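Local coordinates for sugar ABC transporter substrate-binding protein, BlMnBP1 (Bifidobacterium animalis subsp. lactis ATCC 27673, PDB 6I5R), which binds manno-oligosaccharides such as mannobiose, probably handing them to an ABC transporter that supports growth on beta-mannan, at residues 187-198 with 275-285. Sequence-based numbering, arbitrary orientation.
Sequences AVPLYTNFVEDW and GEIATMVLGAW. With ZN (zinc ion), chain G; ZN (zinc ion), chain L; BMA (beta-D-mannopyranose), chain B; BMA (beta-D-mannopyranose), chain C.
Ile277 pushes its CD1 methyl against one face of the Tyr191 ring, 3.6 Å from CG and offset toward the rim, while its CG2 lies against Tyr191 CB. CG anti to the backbone N (chi1 -166°) lays the tyrosine ring across Ile277, while its hydroxyl end leads away and hydrogen-bonds to the backbone N of Asp264. Further along, Met280 fills the hollow beside Tyr191 CB with its CG and bends at chi3, bringing SD to 3.4 Å from Asn193 ND2. On the other side of the sheet Leu190 CD1 rests on Val281 CG2, at 4.0 Å. Here the short strand 188-190 runs parallel to strand 277-283, extending the mixed sheet of this periplasmic-binding-protein-type fold, and Thr279 OG1 donates to Pro189 O at 2.7 Å. Where the strands part, water 1 bridges Tyr191 O and Val281 N. At the sugar end the six-membered ring of Trp198 leans obliquely on Trp285 (planes at 62°), with Leu282 CD2 also touching Trp198 CZ3. Trp198 lays one face against C2 of the chain B mannose; an alanine in its place would probably take away one of two aromatic surfaces against that sugar. Trp285 takes C6 of this mannose over its own ring, 3.4 Å from CD2.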
# COMPACT_ATOMS: atom_id res chain seq x y z
N ALA A 187 -26.15 -5.89 -4.90
CA ALA A 187 -24.70 -5.92 -4.83
C ALA A 187 -24.23 -6.56 -3.53
O ALA A 187 -24.88 -6.46 -2.49
CB ALA A 187 -24.11 -4.51 -4.93
N VAL A 188 -23.06 -7.19 -3.58
CA VAL A 188 -22.36 -7.57 -2.35
C VAL A 188 -21.97 -6.26 -1.65
O VAL A 188 -21.23 -5.46 -2.24
CB VAL A 188 -21.13 -8.44 -2.65
CG1 VAL A 188 -20.32 -8.68 -1.37
CG2 VAL A 188 -21.55 -9.76 -3.28
N PRO A 189 -22.43 -6.00 -0.42
CA PRO A 189 -22.09 -4.70 0.20
C PRO A 189 -20.60 -4.47 0.37
O PRO A 189 -20.10 -3.39 0.04
CB PRO A 189 -22.82 -4.75 1.55
CG PRO A 189 -24.00 -5.71 1.30
CD PRO A 189 -23.48 -6.73 0.33
N LEU A 190 -19.86 -5.45 0.88
CA LEU A 190 -18.41 -5.32 1.02
C LEU A 190 -17.79 -6.64 0.60
O LEU A 190 -18.08 -7.68 1.19
CB LEU A 190 -18.02 -4.95 2.45
CG LEU A 190 -16.55 -4.64 2.73
CD1 LEU A 190 -16.34 -3.67 3.87
CD2 LEU A 190 -15.81 -5.96 3.04
N TYR A 191 -16.95 -6.60 -0.43
CA TYR A 191 -16.30 -7.80 -0.95
C TYR A 191 -14.93 -7.88 -0.31
O TYR A 191 -14.16 -6.93 -0.38
CB TYR A 191 -16.18 -7.74 -2.46
CG TYR A 191 -15.83 -9.03 -3.13
CD1 TYR A 191 -16.81 -9.95 -3.44
CD2 TYR A 191 -14.53 -9.31 -3.49
CE1 TYR A 191 -16.50 -11.13 -4.08
CE2 TYR A 191 -14.21 -10.47 -4.14
CZ TYR A 191 -15.20 -11.40 -4.43
OH TYR A 191 -14.89 -12.56 -5.09
N THR A 192 -14.64 -9.01 0.33
CA THR A 192 -13.46 -9.04 1.16
C THR A 192 -12.18 -9.35 0.39
O THR A 192 -11.12 -8.99 0.86
CB THR A 192 -13.55 -10.10 2.27
OG1 THR A 192 -13.66 -11.40 1.65
CG2 THR A 192 -14.70 -9.86 3.18
N ASN A 193 -12.28 -10.01 -0.77
CA ASN A 193 -11.11 -10.57 -1.46
C ASN A 193 -10.25 -11.35 -0.48
O ASN A 193 -9.02 -11.30 -0.51
CB ASN A 193 -10.30 -9.48 -2.16
CG ASN A 193 -10.77 -9.25 -3.59
OD1 ASN A 193 -10.82 -10.19 -4.38
ND2 ASN A 193 -11.15 -8.02 -3.92
N PHE A 194 -10.93 -12.12 0.37
CA PHE A 194 -10.28 -12.96 1.36
C PHE A 194 -9.11 -13.75 0.77
O PHE A 194 -8.07 -13.91 1.41
CB PHE A 194 -11.35 -13.91 1.95
CG PHE A 194 -10.82 -14.95 2.88
CD1 PHE A 194 -10.35 -16.17 2.38
CD2 PHE A 194 -10.83 -14.75 4.25
CE1 PHE A 194 -9.88 -17.14 3.24
CE2 PHE A 194 -10.36 -15.73 5.10
CZ PHE A 194 -9.88 -16.93 4.58
N VAL A 195 -9.25 -14.22 -0.47
CA VAL A 195 -8.27 -15.19 -0.96
C VAL A 195 -6.92 -14.52 -1.21
O VAL A 195 -5.88 -15.18 -1.15
CB VAL A 195 -8.79 -15.92 -2.21
CG1 VAL A 195 -7.64 -16.56 -3.04
CG2 VAL A 195 -9.79 -17.00 -1.81
N GLU A 196 -6.91 -13.23 -1.52
CA GLU A 196 -5.66 -12.50 -1.74
C GLU A 196 -5.09 -12.06 -0.39
O GLU A 196 -5.66 -11.20 0.29
CB GLU A 196 -5.89 -11.30 -2.65
CG GLU A 196 -6.38 -11.62 -4.03
CD GLU A 196 -5.42 -12.47 -4.85
OE1 GLU A 196 -4.22 -12.17 -4.94
OE2 GLU A 196 -5.90 -13.46 -5.43
N ASP A 197 -3.97 -12.63 -0.01
CA ASP A 197 -3.35 -12.24 1.25
C ASP A 197 -3.14 -10.73 1.32
O ASP A 197 -3.36 -10.12 2.37
CB ASP A 197 -2.03 -13.00 1.45
CG ASP A 197 -2.26 -14.44 1.84
OD1 ASP A 197 -3.28 -15.00 1.39
OD2 ASP A 197 -1.46 -15.00 2.64
N TRP A 198 -2.69 -10.12 0.21
CA TRP A 198 -2.35 -8.71 0.25
C TRP A 198 -3.62 -7.87 0.41
O TRP A 198 -3.58 -6.80 1.01
CB TRP A 198 -1.59 -8.29 -1.01
CG TRP A 198 -2.34 -8.57 -2.24
CD1 TRP A 198 -2.21 -9.67 -3.03
CD2 TRP A 198 -3.37 -7.77 -2.82
NE1 TRP A 198 -3.11 -9.59 -4.07
CE2 TRP A 198 -3.84 -8.44 -3.95
CE3 TRP A 198 -3.96 -6.54 -2.47
CZ2 TRP A 198 -4.85 -7.92 -4.76
CZ3 TRP A 198 -4.95 -6.04 -3.27
CH2 TRP A 198 -5.40 -6.73 -4.39
N GLY A 275 -21.53 -2.89 -10.80
CA GLY A 275 -22.45 -2.71 -9.70
C GLY A 275 -22.90 -3.96 -8.98
O GLY A 275 -23.97 -3.95 -8.38
N GLU A 276 -22.11 -5.05 -9.06
CA GLU A 276 -22.36 -6.30 -8.34
C GLU A 276 -21.63 -6.34 -7.01
O GLU A 276 -21.92 -7.21 -6.18
CB GLU A 276 -21.90 -7.50 -9.17
CG GLU A 276 -22.58 -7.59 -10.50
CD GLU A 276 -22.13 -8.77 -11.33
OE1 GLU A 276 -21.81 -9.85 -10.77
OE2 GLU A 276 -22.07 -8.60 -12.55
N ILE A 277 -20.71 -5.41 -6.82
CA ILE A 277 -20.05 -5.19 -5.54
C ILE A 277 -20.19 -3.71 -5.20
O ILE A 277 -19.97 -2.85 -6.06
CB ILE A 277 -18.56 -5.56 -5.58
CG1 ILE A 277 -18.31 -7.07 -5.74
CG2 ILE A 277 -17.89 -5.03 -4.32
CD1 ILE A 277 -16.87 -7.39 -6.14
N ALA A 278 -20.53 -3.41 -3.95
CA ALA A 278 -20.72 -2.00 -3.60
C ALA A 278 -19.45 -1.35 -3.06
O ALA A 278 -19.17 -0.19 -3.37
CB ALA A 278 -21.83 -1.84 -2.57
N THR A 279 -18.69 -2.05 -2.21
CA THR A 279 -17.46 -1.48 -1.67
C THR A 279 -16.34 -2.50 -1.58
O THR A 279 -16.57 -3.70 -1.42
CB THR A 279 -17.67 -0.88 -0.28
OG1 THR A 279 -17.92 -1.93 0.66
CG2 THR A 279 -18.85 0.09 -0.26
N MET A 280 -15.12 -1.99 -1.70
CA MET A 280 -13.91 -2.75 -1.41
C MET A 280 -12.93 -1.83 -0.71
O MET A 280 -12.74 -0.69 -1.13
CB MET A 280 -13.29 -3.32 -2.71
CG MET A 280 -14.09 -4.49 -3.25
SD MET A 280 -13.23 -5.42 -4.52
CE MET A 280 -13.74 -4.54 -6.00
N VAL A 281 -12.31 -2.32 0.36
CA VAL A 281 -11.42 -1.51 1.18
C VAL A 281 -10.04 -1.66 0.55
O VAL A 281 -9.33 -2.64 0.79
CB VAL A 281 -11.47 -1.94 2.64
CG1 VAL A 281 -10.47 -1.14 3.48
CG2 VAL A 281 -12.89 -1.75 3.17
N LEU A 282 -9.68 -0.71 -0.30
CA LEU A 282 -8.45 -0.79 -1.08
C LEU A 282 -7.87 0.60 -1.20
O LEU A 282 -8.58 1.59 -1.07
CB LEU A 282 -8.69 -1.34 -2.48
CG LEU A 282 -9.24 -2.76 -2.55
CD1 LEU A 282 -9.93 -2.99 -3.88
CD2 LEU A 282 -8.12 -3.73 -2.35
N GLY A 283 -6.59 0.67 -1.47
CA GLY A 283 -5.97 1.96 -1.66
C GLY A 283 -6.34 2.57 -3.00
O GLY A 283 -6.93 1.93 -3.87
N ALA A 284 -5.96 3.84 -3.15
CA ALA A 284 -6.35 4.65 -4.31
C ALA A 284 -5.84 4.07 -5.62
O ALA A 284 -6.41 4.36 -6.68
CB ALA A 284 -5.84 6.08 -4.13
N TRP A 285 -4.77 3.28 -5.57
CA TRP A 285 -4.25 2.63 -6.78
C TRP A 285 -5.31 1.76 -7.46
O TRP A 285 -5.20 1.49 -8.65
CB TRP A 285 -3.02 1.79 -6.43
CG TRP A 285 -3.34 0.81 -5.39
CD1 TRP A 285 -3.15 0.94 -4.05
CD2 TRP A 285 -3.93 -0.49 -5.58
NE1 TRP A 285 -3.59 -0.19 -3.40
CE2 TRP A 285 -4.09 -1.07 -4.31
CE3 TRP A 285 -4.35 -1.19 -6.71
CZ2 TRP A 285 -4.64 -2.31 -4.14
CZ3 TRP A 285 -4.92 -2.44 -6.53
CH2 TRP A 285 -5.03 -2.99 -5.26
ZN ZN G . -3.38 -17.12 1.14
ZN ZN L . -2.59 -13.59 -5.47
C1 BMA B . -1.65 -5.51 -6.04
C2 BMA B . -0.93 -6.07 -4.78
C3 BMA B . -0.97 -5.01 -3.72
C4 BMA B . -0.53 -3.66 -4.25
C5 BMA B . -1.35 -3.26 -5.48
C6 BMA B . -0.88 -1.95 -6.08
O2 BMA B . 0.46 -6.27 -5.02
O3 BMA B . -0.16 -5.34 -2.58
O4 BMA B . -0.74 -2.71 -3.24
O5 BMA B . -1.18 -4.28 -6.47
O6 BMA B . 0.46 -2.08 -6.57
C1 BMA C . -2.85 -7.46 -10.71
C2 BMA C . -3.02 -5.96 -10.36
C3 BMA C . -2.19 -5.65 -9.12
C4 BMA C . -2.37 -6.69 -8.05
C5 BMA C . -2.19 -8.10 -8.62
C6 BMA C . -2.34 -9.17 -7.56
O1 BMA C . -3.77 -7.66 -11.74
O2 BMA C . -4.42 -5.76 -9.99
O3 BMA C . -2.49 -4.39 -8.61
O4 BMA C . -1.42 -6.50 -7.01
O5 BMA C . -3.14 -8.30 -9.66
O6 BMA C . -1.75 -10.35 -8.11
O HOH W 1 -12.86 -4.98 1.16
O HOH W 2 -5.35 -16.94 0.60
O HOH W 3 -4.17 -15.56 -5.55
O HOH W 4 -3.62 -17.40 3.21
O HOH W 5 -2.22 -12.91 -6.96
O HOH W 6 -1.35 -12.54 -4.68